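Side-chain contacts in ribokinase, putative (Burkholderia thailandensis, PDB 3B1N), which probably phosphorylates nucleosides as an ATP-dependent kinase of the ribokinase (PfkB) family, and here holds ADP together with the nucleoside analogue mizoribine: residues Asn52-Leu57 and Leu85-Glu90; Thr3-Ser8 and Gly258-Ile263; Arg65-Leu70 and Gly131-Ile136; Asn58-Asp63 and Ala297-Arg302. One frame throughout, in Å; residues are numbered along the deposited sequence.

Contact 1. Residues Asn52-Leu57 and Leu85-Glu90. With MZR (5-hydroxy-1-(beta-D-ribofuranosyl)-1H-imidazole-4-carboxamide), chain F.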
loop_
_atom_site.group_PDB
_atom_site.type_symbol
_atom_site.label_atom_id
_atom_site.label_comp_id
_atom_site.label_asym_id
_atom_site.label_seq_id
_atom_site.Cartn_x
_atom_site.Cartn_y
_atom_site.Cartn_z
ATOM N N ASN B 52 -14.564 4.247 13.339
ATOM C CA ASN B 52 -15.432 4.456 12.160
ATOM C C ASN B 52 -16.869 4.031 12.408
ATOM O O ASN B 52 -17.805 4.746 12.050
ATOM C CB ASN B 52 -14.870 3.639 10.990
ATOM C CG ASN B 52 -13.456 4.086 10.572
ATOM O OD1 ASN B 52 -12.978 5.180 10.878
ATOM N ND2 ASN B 52 -12.825 3.218 9.777
ATOM N N ILE B 53 -17.034 2.869 13.026
ATOM C CA ILE B 53 -18.382 2.340 13.226
ATOM C C ILE B 53 -19.091 3.211 14.237
ATOM O O ILE B 53 -20.271 3.522 14.037
ATOM C CB ILE B 53 -18.322 0.853 13.682
ATOM C CG1 ILE B 53 -17.810 -0.041 12.546
ATOM C CG2 ILE B 53 -19.735 0.388 14.185
ATOM C CD1 ILE B 53 -17.365 -1.412 13.043
ATOM N N ALA B 54 -18.390 3.583 15.316
ATOM C CA ALA B 54 -19.021 4.472 16.303
ATOM C C ALA B 54 -19.370 5.804 15.688
ATOM O O ALA B 54 -20.395 6.397 16.041
ATOM C CB ALA B 54 -18.121 4.662 17.507
ATOM N N TYR B 55 -18.525 6.340 14.798
ATOM C CA TYR B 55 -18.808 7.652 14.188
ATOM C C TYR B 55 -20.147 7.560 13.418
ATOM O O TYR B 55 -20.970 8.483 13.516
ATOM C CB TYR B 55 -17.639 8.044 13.264
ATOM C CG TYR B 55 -17.856 9.359 12.556
ATOM C CD1 TYR B 55 -17.648 10.563 13.222
ATOM C CD2 TYR B 55 -18.283 9.373 11.247
ATOM C CE1 TYR B 55 -17.899 11.783 12.593
ATOM C CE2 TYR B 55 -18.503 10.605 10.593
ATOM C CZ TYR B 55 -18.319 11.766 11.271
ATOM O OH TYR B 55 -18.538 13.006 10.672
ATOM N N ALA B 56 -20.331 6.492 12.655
ATOM C CA ALA B 56 -21.570 6.280 11.905
ATOM C C ALA B 56 -22.780 6.157 12.828
ATOM O O ALA B 56 -23.796 6.823 12.596
ATOM C CB ALA B 56 -21.461 5.074 10.998
ATOM N N LEU B 57 -22.630 5.393 13.900
ATOM C CA LEU B 57 -23.759 5.200 14.827
ATOM C C LEU B 57 -24.084 6.551 15.473
ATOM O O LEU B 57 -25.280 6.894 15.636
ATOM C CB LEU B 57 -23.426 4.085 15.800
ATOM C CG LEU B 57 -24.559 3.784 16.779
ATOM C CD1 LEU B 57 -25.809 3.407 15.963
ATOM C CD2 LEU B 57 -24.090 2.586 17.589
ATOM N N LEU B 85 -17.475 15.323 19.518
ATOM C CA LEU B 85 -18.601 14.617 18.842
ATOM C C LEU B 85 -19.645 14.063 19.774
ATOM O O LEU B 85 -20.726 13.651 19.302
ATOM C CB LEU B 85 -18.065 13.462 17.972
ATOM C CG LEU B 85 -17.248 13.889 16.755
ATOM C CD1 LEU B 85 -16.531 12.694 16.133
ATOM C CD2 LEU B 85 -18.132 14.603 15.706
ATOM N N GLY B 86 -19.340 14.033 21.074
ATOM C CA GLY B 86 -20.187 13.392 22.088
ATOM C C GLY B 86 -20.044 11.876 22.169
ATOM O O GLY B 86 -20.947 11.181 22.657
ATOM N N LEU B 87 -18.877 11.367 21.757
ATOM C CA LEU B 87 -18.552 9.934 21.883
ATOM C C LEU B 87 -17.895 9.671 23.242
ATOM O O LEU B 87 -16.858 10.277 23.583
ATOM C CB LEU B 87 -17.650 9.471 20.731
ATOM C CG LEU B 87 -18.245 9.433 19.316
ATOM C CD1 LEU B 87 -17.190 9.366 18.254
ATOM C CD2 LEU B 87 -19.109 8.199 19.227
ATOM N N SER B 88 -18.502 8.765 24.010
ATOM C CA SER B 88 -18.051 8.469 25.358
ATOM C C SER B 88 -16.670 7.843 25.268
ATOM O O SER B 88 -16.471 6.959 24.425
ATOM C CB SER B 88 -18.927 7.419 26.026
ATOM O OG SER B 88 -18.433 7.162 27.313
ATOM N N ARG B 89 -15.781 8.282 26.162
ATOM C CA ARG B 89 -14.434 7.698 26.286
ATOM C C ARG B 89 -14.367 6.641 27.372
ATOM O O ARG B 89 -13.262 6.205 27.745
ATOM C CB ARG B 89 -13.370 8.779 26.485
ATOM C CG ARG B 89 -13.270 9.714 25.246
ATOM C CD ARG B 89 -12.180 10.805 25.319
ATOM N NE ARG B 89 -12.341 11.764 26.402
ATOM C CZ ARG B 89 -11.667 11.745 27.557
ATOM N NH1 ARG B 89 -10.779 10.789 27.842
ATOM N NH2 ARG B 89 -11.902 12.689 28.456
ATOM N N GLU B 90 -15.542 6.190 27.841
ATOM C CA GLU B 90 -15.667 5.269 28.995
ATOM C C GLU B 90 -14.729 4.051 28.826
ATOM O O GLU B 90 -13.964 3.707 29.761
ATOM C CB GLU B 90 -17.141 4.808 29.116
ATOM C CG GLU B 90 -17.374 3.807 30.230
ATOM C CD GLU B 90 -18.856 3.481 30.440
ATOM O OE1 GLU B 90 -19.158 2.751 31.406
ATOM O OE2 GLU B 90 -19.715 3.901 29.626
HETATM N N1 MZR F . -6.690 -4.583 12.339
HETATM O O3 MZR F . -8.183 -2.242 12.063
HETATM C C4 MZR F . -7.556 -2.286 10.800
HETATM C C5 MZR F . -6.641 -3.309 10.346
HETATM C C6 MZR F . -6.183 -4.462 11.124
HETATM O O6 MZR F . -5.352 -5.205 10.559
HETATM N N7 MZR F . -6.326 -2.904 9.085
HETATM C C8 MZR F . -6.997 -1.760 8.817
HETATM N N9 MZR F . -7.764 -1.362 9.872
HETATM C "C1'" MZR F . -8.665 -0.199 9.927
HETATM C "C2'" MZR F . -8.122 1.133 9.440
HETATM O "O2'" MZR F . -7.615 1.803 10.589
HETATM C "C3'" MZR F . -9.362 1.769 8.763
HETATM O "O3'" MZR F . -9.836 2.996 9.323
HETATM C "C4'" MZR F . -10.426 0.706 8.837
HETATM O "O4'" MZR F . -9.689 -0.495 8.983
HETATM C "C5'" MZR F . -11.256 0.668 7.575
HETATM O "O5'" MZR F . -12.259 -0.363 7.777
#

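Contact 2. Residues Thr3-Ser8 and Gly258-Ile263. With MZR (5-hydroxy-1-(beta-D-ribofuranosyl)-1H-imidazole-4-carboxamide), chain F.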
loop_
_atom_site.group_PDB
_atom_site.type_symbol
_atom_site.label_atom_id
_atom_site.label_comp_id
_atom_site.label_asym_id
_atom_site.label_seq_id
_atom_site.Cartn_x
_atom_site.Cartn_y
_atom_site.Cartn_z
ATOM N N THR B 3 -24.540 0.877 22.670
ATOM C CA THR B 3 -24.034 -0.190 21.807
ATOM C C THR B 3 -22.505 -0.197 21.894
ATOM O O THR B 3 -21.893 0.868 21.770
ATOM C CB THR B 3 -24.466 0.071 20.334
ATOM O OG1 THR B 3 -25.912 0.059 20.322
ATOM C CG2 THR B 3 -23.947 -1.028 19.402
ATOM N N LEU B 4 -21.945 -1.350 22.265
ATOM C CA LEU B 4 -20.495 -1.444 22.518
ATOM C C LEU B 4 -19.802 -1.729 21.201
ATOM O O LEU B 4 -20.152 -2.693 20.490
ATOM C CB LEU B 4 -20.171 -2.595 23.487
ATOM C CG LEU B 4 -18.749 -2.662 24.047
ATOM C CD1 LEU B 4 -18.506 -1.490 25.013
ATOM C CD2 LEU B 4 -18.503 -4.010 24.754
ATOM N N ILE B 5 -18.817 -0.879 20.880
ATOM C CA ILE B 5 -18.142 -1.025 19.575
ATOM C C ILE B 5 -16.694 -1.425 19.825
ATOM O O ILE B 5 -15.874 -0.557 20.114
ATOM C CB ILE B 5 -18.184 0.320 18.786
ATOM C CG1 ILE B 5 -19.589 0.962 18.782
ATOM C CG2 ILE B 5 -17.621 0.080 17.358
ATOM C CD1 ILE B 5 -20.640 0.100 18.156
ATOM N N CYS B 6 -16.406 -2.716 19.671
ATOM C CA CYS B 6 -15.052 -3.219 19.970
ATOM C C CYS B 6 -14.251 -3.306 18.692
ATOM O O CYS B 6 -14.681 -3.912 17.708
ATOM C CB CYS B 6 -15.143 -4.608 20.542
ATOM S SG CYS B 6 -16.097 -4.736 22.060
ATOM N N GLY B 7 -13.109 -2.649 18.652
ATOM C CA GLY B 7 -12.306 -2.746 17.430
ATOM C C GLY B 7 -11.162 -1.768 17.521
ATOM O O GLY B 7 -10.959 -1.090 18.522
ATOM N N SER B 8 -10.386 -1.714 16.446
ATOM C CA SER B 8 -9.224 -0.819 16.418
ATOM C C SER B 8 -9.602 0.651 16.491
ATOM O O SER B 8 -10.665 1.078 15.996
ATOM C CB SER B 8 -8.407 -1.065 15.162
ATOM O OG SER B 8 -9.199 -0.848 14.003
ATOM N N GLY B 258 -24.841 1.795 10.392
ATOM C CA GLY B 258 -26.275 1.861 10.052
ATOM C C GLY B 258 -26.983 0.577 10.406
ATOM O O GLY B 258 -28.146 0.605 10.877
ATOM N N LEU B 259 -26.344 -0.546 10.150
ATOM C CA LEU B 259 -26.942 -1.833 10.515
ATOM C C LEU B 259 -27.189 -1.906 12.015
ATOM O O LEU B 259 -28.290 -2.319 12.426
ATOM C CB LEU B 259 -26.048 -2.962 10.061
ATOM C CG LEU B 259 -26.820 -4.243 9.834
ATOM C CD1 LEU B 259 -27.588 -4.140 8.515
ATOM C CD2 LEU B 259 -25.836 -5.413 9.786
ATOM N N LEU B 260 -26.201 -1.516 12.832
ATOM C CA LEU B 260 -26.336 -1.560 14.295
ATOM C C LEU B 260 -27.500 -0.642 14.725
ATOM O O LEU B 260 -28.278 -1.021 15.618
ATOM C CB LEU B 260 -25.048 -1.108 15.018
ATOM C CG LEU B 260 -23.929 -2.120 14.920
ATOM C CD1 LEU B 260 -22.654 -1.361 15.299
ATOM C CD2 LEU B 260 -24.218 -3.244 15.947
ATOM N N TYR B 261 -27.632 0.535 14.115
ATOM C CA TYR B 261 -28.727 1.439 14.495
ATOM C C TYR B 261 -30.062 0.752 14.160
ATOM O O TYR B 261 -31.007 0.765 14.990
ATOM C CB TYR B 261 -28.615 2.749 13.690
ATOM C CG TYR B 261 -29.663 3.746 14.080
ATOM C CD1 TYR B 261 -29.467 4.578 15.164
ATOM C CD2 TYR B 261 -30.873 3.806 13.369
ATOM C CE1 TYR B 261 -30.405 5.500 15.537
ATOM C CE2 TYR B 261 -31.850 4.736 13.745
ATOM C CZ TYR B 261 -31.590 5.567 14.826
ATOM O OH TYR B 261 -32.555 6.505 15.200
ATOM N N GLY B 262 -30.152 0.148 12.971
ATOM C CA GLY B 262 -31.407 -0.524 12.559
ATOM C C GLY B 262 -31.733 -1.672 13.527
ATOM O O GLY B 262 -32.899 -1.819 13.950
ATOM N N ILE B 263 -30.753 -2.502 13.900
ATOM C CA ILE B 263 -31.017 -3.673 14.768
ATOM C C ILE B 263 -31.531 -3.128 16.129
ATOM O O ILE B 263 -32.565 -3.600 16.657
ATOM C CB ILE B 263 -29.744 -4.500 14.953
ATOM C CG1 ILE B 263 -29.409 -5.168 13.620
ATOM C CG2 ILE B 263 -29.912 -5.586 16.051
ATOM C CD1 ILE B 263 -27.931 -5.760 13.612
HETATM N N1 MZR F . -6.690 -4.583 12.339
HETATM O O3 MZR F . -8.183 -2.242 12.063
HETATM C C4 MZR F . -7.556 -2.286 10.800
HETATM C C5 MZR F . -6.641 -3.309 10.346
HETATM C C6 MZR F . -6.183 -4.462 11.124
HETATM O O6 MZR F . -5.352 -5.205 10.559
HETATM N N7 MZR F . -6.326 -2.904 9.085
HETATM C C8 MZR F . -6.997 -1.760 8.817
HETATM N N9 MZR F . -7.764 -1.362 9.872
HETATM C "C1'" MZR F . -8.665 -0.199 9.927
HETATM C "C2'" MZR F . -8.122 1.133 9.440
HETATM O "O2'" MZR F . -7.615 1.803 10.589
HETATM C "C3'" MZR F . -9.362 1.769 8.763
HETATM O "O3'" MZR F . -9.836 2.996 9.323
HETATM C "C4'" MZR F . -10.426 0.706 8.837
HETATM O "O4'" MZR F . -9.689 -0.495 8.983
HETATM C "C5'" MZR F . -11.256 0.668 7.575
HETATM O "O5'" MZR F . -12.259 -0.363 7.777
HETATM O O HOH W 1 -27.068 0.506 17.932
#

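Contact 3. Residues Arg65-Leu70 and Gly131-Ile136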
loop_
_atom_site.group_PDB
_atom_site.type_symbol
_atom_site.label_atom_id
_atom_site.label_comp_id
_atom_site.label_asym_id
_atom_site.label_seq_id
_atom_site.Cartn_x
_atom_site.Cartn_y
_atom_site.Cartn_z
ATOM N N ARG B 65 -20.495 3.258 22.276
ATOM C CA ARG B 65 -19.438 3.191 23.286
ATOM C C ARG B 65 -18.239 2.443 22.701
ATOM O O ARG B 65 -18.239 1.212 22.669
ATOM C CB ARG B 65 -19.929 2.481 24.579
ATOM C CG ARG B 65 -21.269 3.049 25.134
ATOM C CD ARG B 65 -21.090 4.404 25.742
ATOM N NE ARG B 65 -22.403 4.903 26.226
ATOM C CZ ARG B 65 -22.969 4.584 27.392
ATOM N NH1 ARG B 65 -22.361 3.805 28.283
ATOM N NH2 ARG B 65 -24.174 5.075 27.682
ATOM N N MET B 66 -17.245 3.203 22.226
ATOM C CA MET B 66 -16.018 2.577 21.668
ATOM C C MET B 66 -15.229 1.883 22.764
ATOM O O MET B 66 -15.034 2.480 23.828
ATOM C CB MET B 66 -15.116 3.628 21.044
ATOM C CG MET B 66 -15.752 4.336 19.836
ATOM S SD MET B 66 -14.849 5.825 19.293
ATOM C CE MET B 66 -13.251 5.178 19.254
ATOM N N MET B 67 -14.797 0.658 22.455
ATOM C CA MET B 67 -13.900 -0.073 23.350
ATOM C C MET B 67 -12.662 -0.409 22.557
ATOM O O MET B 67 -12.728 -1.193 21.596
ATOM C CB MET B 67 -14.568 -1.334 23.850
ATOM C CG MET B 67 -13.613 -2.154 24.769
ATOM S SD MET B 67 -14.416 -3.555 25.620
ATOM C CE MET B 67 -15.022 -2.705 27.080
ATOM N N GLY B 68 -11.566 0.197 22.965
ATOM C CA GLY B 68 -10.286 -0.008 22.257
ATOM C C GLY B 68 -9.175 0.673 23.001
ATOM O O GLY B 68 -9.412 1.401 24.001
ATOM N N THR B 69 -7.945 0.473 22.513
ATOM C CA THR B 69 -6.780 1.087 23.128
ATOM C C THR B 69 -6.096 2.092 22.195
ATOM O O THR B 69 -5.996 1.838 20.976
ATOM C CB THR B 69 -5.749 -0.026 23.537
ATOM O OG1 THR B 69 -5.635 -0.971 22.466
ATOM C CG2 THR B 69 -6.270 -0.788 24.744
ATOM N N LEU B 70 -5.675 3.213 22.782
ATOM C CA LEU B 70 -4.871 4.276 22.141
ATOM C C LEU B 70 -3.522 4.406 22.859
ATOM O O LEU B 70 -3.346 3.863 23.969
ATOM C CB LEU B 70 -5.571 5.640 22.201
ATOM C CG LEU B 70 -6.725 5.767 21.197
ATOM C CD1 LEU B 70 -7.515 7.052 21.614
ATOM C CD2 LEU B 70 -6.165 5.880 19.779
ATOM N N GLY B 131 -17.181 -8.120 28.509
ATOM C CA GLY B 131 -18.217 -8.737 29.371
ATOM C C GLY B 131 -18.403 -7.905 30.632
ATOM O O GLY B 131 -19.360 -8.097 31.404
ATOM N N GLU B 132 -17.510 -6.956 30.842
ATOM C CA GLU B 132 -17.650 -6.059 31.996
ATOM C C GLU B 132 -18.327 -4.718 31.719
ATOM O O GLU B 132 -18.545 -3.910 32.638
ATOM C CB GLU B 132 -16.284 -5.851 32.669
ATOM C CG GLU B 132 -15.699 -7.113 33.255
ATOM C CD GLU B 132 -14.192 -6.992 33.609
ATOM O OE1 GLU B 132 -13.648 -5.866 33.646
ATOM O OE2 GLU B 132 -13.571 -8.058 33.791
ATOM N N ALA B 133 -18.650 -4.447 30.455
ATOM C CA ALA B 133 -19.276 -3.174 30.120
ATOM C C ALA B 133 -20.719 -3.253 30.537
ATOM O O ALA B 133 -21.346 -4.259 30.276
ATOM C CB ALA B 133 -19.194 -2.912 28.600
ATOM N N LYS B 134 -21.211 -2.187 31.161
ATOM C CA LYS B 134 -22.563 -2.182 31.755
ATOM C C LYS B 134 -23.670 -1.714 30.821
ATOM O O LYS B 134 -23.499 -0.753 30.045
ATOM C CB LYS B 134 -22.596 -1.394 33.080
ATOM C CG LYS B 134 -21.942 -2.183 34.246
ATOM C CD LYS B 134 -22.703 -1.963 35.571
ATOM C CE LYS B 134 -22.052 -2.715 36.760
ATOM N NZ LYS B 134 -22.165 -4.209 36.700
ATOM N N ASP B 135 -24.802 -2.410 30.911
ATOM C CA ASP B 135 -26.037 -1.993 30.220
ATOM C C ASP B 135 -25.770 -1.754 28.733
ATOM O O ASP B 135 -26.089 -0.708 28.143
ATOM C CB ASP B 135 -26.677 -0.789 30.918
ATOM C CG ASP B 135 -27.227 -1.165 32.298
ATOM O OD1 ASP B 135 -28.048 -2.117 32.366
ATOM O OD2 ASP B 135 -26.822 -0.550 33.311
ATOM N N ILE B 136 -25.151 -2.769 28.161
ATOM C CA ILE B 136 -24.948 -2.813 26.738
ATOM C C ILE B 136 -26.084 -3.649 26.212
ATOM O O ILE B 136 -26.333 -4.769 26.680
ATOM C CB ILE B 136 -23.571 -3.481 26.428
ATOM C CG1 ILE B 136 -22.413 -2.569 26.890
ATOM C CG2 ILE B 136 -23.428 -3.840 24.944
ATOM C CD1 ILE B 136 -22.434 -1.075 26.435
#

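Contact 4. Residues Asn58-Asp63 and Ala297-Arg302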
loop_
_atom_site.group_PDB
_atom_site.type_symbol
_atom_site.label_atom_id
_atom_site.label_comp_id
_atom_site.label_asym_id
_atom_site.label_seq_id
_atom_site.Cartn_x
_atom_site.Cartn_y
_atom_site.Cartn_z
ATOM N N ASN B 58 -23.063 7.349 15.799
ATOM C CA ASN B 58 -23.229 8.673 16.404
ATOM C C ASN B 58 -23.911 9.657 15.464
ATOM O O ASN B 58 -24.780 10.478 15.888
ATOM C CB ASN B 58 -21.855 9.185 16.880
ATOM C CG ASN B 58 -21.960 10.381 17.785
ATOM O OD1 ASN B 58 -22.598 10.297 18.851
ATOM N ND2 ASN B 58 -21.376 11.490 17.373
ATOM N N LEU B 59 -23.577 9.613 14.172
ATOM C CA LEU B 59 -24.276 10.472 13.197
ATOM C C LEU B 59 -25.767 10.164 13.192
ATOM O O LEU B 59 -26.578 11.068 12.930
ATOM C CB LEU B 59 -23.768 10.190 11.777
ATOM C CG LEU B 59 -22.412 10.755 11.392
ATOM C CD1 LEU B 59 -22.073 10.215 9.994
ATOM C CD2 LEU B 59 -22.387 12.295 11.408
ATOM N N LEU B 60 -26.124 8.920 13.436
ATOM C CA LEU B 60 -27.554 8.504 13.373
ATOM C C LEU B 60 -28.285 8.852 14.693
ATOM O O LEU B 60 -29.514 8.691 14.786
ATOM C CB LEU B 60 -27.684 7.040 13.046
ATOM C CG LEU B 60 -27.290 6.689 11.588
ATOM C CD1 LEU B 60 -26.995 5.225 11.414
ATOM C CD2 LEU B 60 -28.485 7.164 10.660
ATOM N N GLY B 61 -27.536 9.357 15.665
ATOM C CA GLY B 61 -28.117 9.672 16.992
ATOM C C GLY B 61 -28.139 8.482 17.941
ATOM O O GLY B 61 -28.858 8.514 18.960
ATOM N N GLY B 62 -27.363 7.426 17.672
ATOM C CA GLY B 62 -27.260 6.273 18.562
ATOM C C GLY B 62 -26.219 6.568 19.647
ATOM O O GLY B 62 -25.568 7.595 19.594
ATOM N N ASP B 63 -26.113 5.685 20.640
ATOM C CA ASP B 63 -25.245 5.894 21.789
ATOM C C ASP B 63 -24.121 4.882 21.681
ATOM O O ASP B 63 -24.268 3.759 22.057
ATOM C CB ASP B 63 -26.023 5.659 23.084
ATOM C CG ASP B 63 -25.202 5.961 24.329
ATOM O OD1 ASP B 63 -24.033 6.367 24.199
ATOM O OD2 ASP B 63 -25.736 5.816 25.456
ATOM N N ALA B 297 -31.290 14.924 9.753
ATOM C CA ALA B 297 -32.368 15.244 8.786
ATOM C C ALA B 297 -31.960 14.908 7.359
ATOM O O ALA B 297 -32.781 14.339 6.615
ATOM C CB ALA B 297 -32.790 16.727 8.893
ATOM N N GLU B 298 -30.716 15.224 6.976
ATOM C CA GLU B 298 -30.177 14.858 5.637
ATOM C C GLU B 298 -30.172 13.340 5.386
ATOM O O GLU B 298 -30.530 12.857 4.321
ATOM C CB GLU B 298 -28.763 15.408 5.441
ATOM C CG GLU B 298 -28.719 16.939 5.116
ATOM C CD GLU B 298 -27.326 17.565 5.298
ATOM O OE1 GLU B 298 -26.385 16.870 5.753
ATOM O OE2 GLU B 298 -27.151 18.775 4.994
ATOM N N ILE B 299 -29.802 12.563 6.407
ATOM C CA ILE B 299 -29.866 11.126 6.282
ATOM C C ILE B 299 -31.279 10.643 5.978
ATOM O O ILE B 299 -31.480 9.847 5.044
ATOM C CB ILE B 299 -29.292 10.422 7.558
ATOM C CG1 ILE B 299 -27.802 10.730 7.675
ATOM C CG2 ILE B 299 -29.507 8.891 7.438
ATOM C CD1 ILE B 299 -27.146 10.343 9.026
ATOM N N ASP B 300 -32.266 11.113 6.764
ATOM C CA ASP B 300 -33.662 10.729 6.509
ATOM C C ASP B 300 -34.168 11.172 5.136
ATOM O O ASP B 300 -34.835 10.396 4.469
ATOM C CB ASP B 300 -34.592 11.247 7.597
ATOM C CG ASP B 300 -34.447 10.483 8.914
ATOM O OD1 ASP B 300 -33.824 9.376 8.965
ATOM O OD2 ASP B 300 -34.998 11.011 9.915
ATOM N N ALA B 301 -33.773 12.378 4.735
ATOM C CA ALA B 301 -34.187 12.908 3.405
ATOM C C ALA B 301 -33.584 12.085 2.282
ATOM O O ALA B 301 -34.257 11.757 1.290
ATOM C CB ALA B 301 -33.811 14.373 3.280
ATOM N N ARG B 302 -32.300 11.711 2.395
ATOM C CA ARG B 302 -31.683 10.900 1.378
ATOM C C ARG B 302 -32.214 9.461 1.352
ATOM O O ARG B 302 -32.301 8.826 0.293
ATOM C CB ARG B 302 -30.153 10.874 1.593
ATOM C CG ARG B 302 -29.412 12.176 1.263
ATOM C CD ARG B 302 -29.198 12.348 -0.283
ATOM N NE ARG B 302 -28.379 11.282 -0.913
ATOM C CZ ARG B 302 -27.049 11.297 -1.007
ATOM N NH1 ARG B 302 -26.349 12.317 -0.498
ATOM N NH2 ARG B 302 -26.419 10.284 -1.617
#

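Contact 1. Residues Asn52-Leu57 and Leu85-Glu90
Tyr-55 and Leu-85 make the first of two apolar touches. The methyl CD1 of Leu-85 lies at the rim of the phenol ring, near its plane, 3.8 Å from Tyr-55 CD1 and 3.9 Å from Tyr-55 CE1. Tyr-55 CG is anti to its backbone N (chi1 178°), which carries the ring along the helix flank to that methyl, while its hydroxyl bonds to the carbonyl O of Tyr-292. Two residues on, past Gly-86, Leu-87 CD2 rests 4.1 Å from Ala-54 CB and 3.9 Å from Ala-54 O; the small alanine lets this leucine branch reach the helix backbone. Gly-86 takes positive phi in the Schellman motif that ends helix 76-85. In this alpha/beta layering of the ribokinase fold, helix 49-59 lies on the larger sheet, with Ala-54 also on Met-66 of strand 64-71, while the loop holding Leu-87 leads into edge strand 88-95.

Polar bonds serve each segment separately. Ser-88 OG accepts from Glu-90 N at 3.1 Å, an ST turn. Asn-52 ND2 donates to the ribose O3' of mizoribine (3.0 Å, 148°); the same amide nitrogen is also hydrogen-bonded to Asp-253, and Asn-52 OD1 to Gln-290.

Contact 2. Residues Thr3-Ser8 and Gly258-Ile263
A water held between Thr-3 and Leu-260 supplies the polar link across this contact. The water O is 2.7 Å from Thr-3 OG1. On its other side the water O donates a weak hydrogen bond to Leu-260 O, 3.0 Å away. Threonine suits the place because it has two different branches. With chi1 at -61°, the hydroxyl lies beside the backbone N and turns to the water, whereas the methyl CG2 stands anti to that N and meets Leu-260 CD2 at 4.1 Å.

Leu-260 spreads its two methyls over Thr-3 and Ile-5, alternate residues of strand 3-6. Its CD1 touches Ile-5 CD1 at 3.8 Å, methyl against methyl, and in both pairs the side chains run at a slant to each other. Ile-53 of helix 49-59 packs on both Ile-5 and Leu-260, and Ile-140 of strand 138-141 does the same, so this leucine of helix 251-264 is buried against the middle strands of the larger sheet, with helix 49-59 alongside, as in a Rossmann-like alpha/beta layer.

Beyond the strand, the chain enters the nucleoside pocket. Ser-8 OG forms a 2.6 Å hydrogen bond with the base oxygen O3 of mizoribine and is also bonded to Cys-49 N, so two partners fix its position. Branched aliphatic groups thus fill the buried interface, and a water links the threonine hydroxyl to a helix carbonyl, weakly on the carbonyl side, while the polar chemistry for the ligand is kept beyond the end of the strand.

Contact 3. Residues Arg65-Leu70 and Gly131-Ile136
Met-67 and Ala-133 face each other across this contact: both side chains leave their backbones toward the other segment, and the methyl CE of the methionine ends 4.4 Å from Ala-133 CB. The methionine is drawn out almost straight as far as its sulfur (chi1 178°), and only its last torsion swings CE aside. A long, flexible side chain spans the gap to a residue that has just one methyl to offer.

The second pair is arranged differently. Arg-65 folds near its base (chi1 -51°, chi2 -72°) and presents the flank of its chain, not its charged end: CG lies 4.5 Å from Ile-136 CD1. Arginine suits the place because its aliphatic stem can pack on the isoleucine while the guanidinium reaches past it. Strand 64-71 is the second strand of the larger sheet, between 88-95 and 3-6. Its alternation puts Arg-65 and Met-67 on the face met by the loop that leads to strand 138-141, while Met-66 turns to helices 49-59 and 76-85.

Leu-4 of strand 3-6 touches Met-67, Ala-133 and Ile-136 alike, and Tyr-91 of strand 88-95 touches Met-67 and Ala-133 while its hydroxyl bonds to Lys-134 N. The guanidinium of Arg-65, a partly exposed residue, forms salt bridges to Asp-63 and Glu-90.

Contact 4. Residues Asn58-Asp63 and Ala297-Arg302
In Ile-299, chi1 of -65° and an extended chi2 of 168° send CD1 out from the helix while CG2 sits to one side, and these two methyls receive Leu-60 between them. Leu-60, with CG lying beside its own backbone N, brings CD2 to 3.8 Å from Ile-299 CG2 and equally 3.8 Å from Ile-299 CD1. The two side chains cross at roughly a right angle, and the leucine methyl sits in the fork of the isoleucine. Beta-branching suits isoleucine to this, since it puts CG2 close to the backbone while the longer arm carries CD1 further out.

CD1 of Ile-299 also reaches the preceding residue, lying 4.0 Å from Leu-59 O and 4.4 Å from Leu-59 CB, so it packs on backbone as well as side chain at the end of helix 49-59. That end is a Schellman motif: Gly-61 has positive phi (86°), an angle at which a side chain would collide with the carbonyl oxygen before it, and Gly-61 N bonds back to Asn-58 O at 3.0 Å. Leu-60 O in turn accepts from Arg-296, whose guanidinium also forms a salt bridge with Asp-300 one turn along helix 296-307.

Helix 269-284 completes the surroundings: Met-279 packs on both Leu-59 and Leu-60, and Leu-275 on Leu-60. The contact thus joins the C-terminal end of helix 49-59, just before the chain enters strand 64-71, to the first turn of helix 296-307.

In the fold
From the N terminus, strand 3-6 opens the longest loop, which contact 2 closes on helix 251-264; contacts 1 and 3 are nested within it. Helix 49-59 comes next, giving its middle to contact 1 and its end to contact 4, and strand 64-71 follows with contact 3. Contacts 1 and 3 cross, because strand 64-71 lies inside the loop closed at residues 85-90, and residues 131-136 lie beyond it. Contact 4 crosses contacts 1 and 2 and encloses contact 3. Contacts 1, 2 and 3 tie helices 49-59 and 251-264 and the loop before strand 138-141 to the larger sheet and its approaches, while contact 4 joins helix 49-59 to helix 296-307.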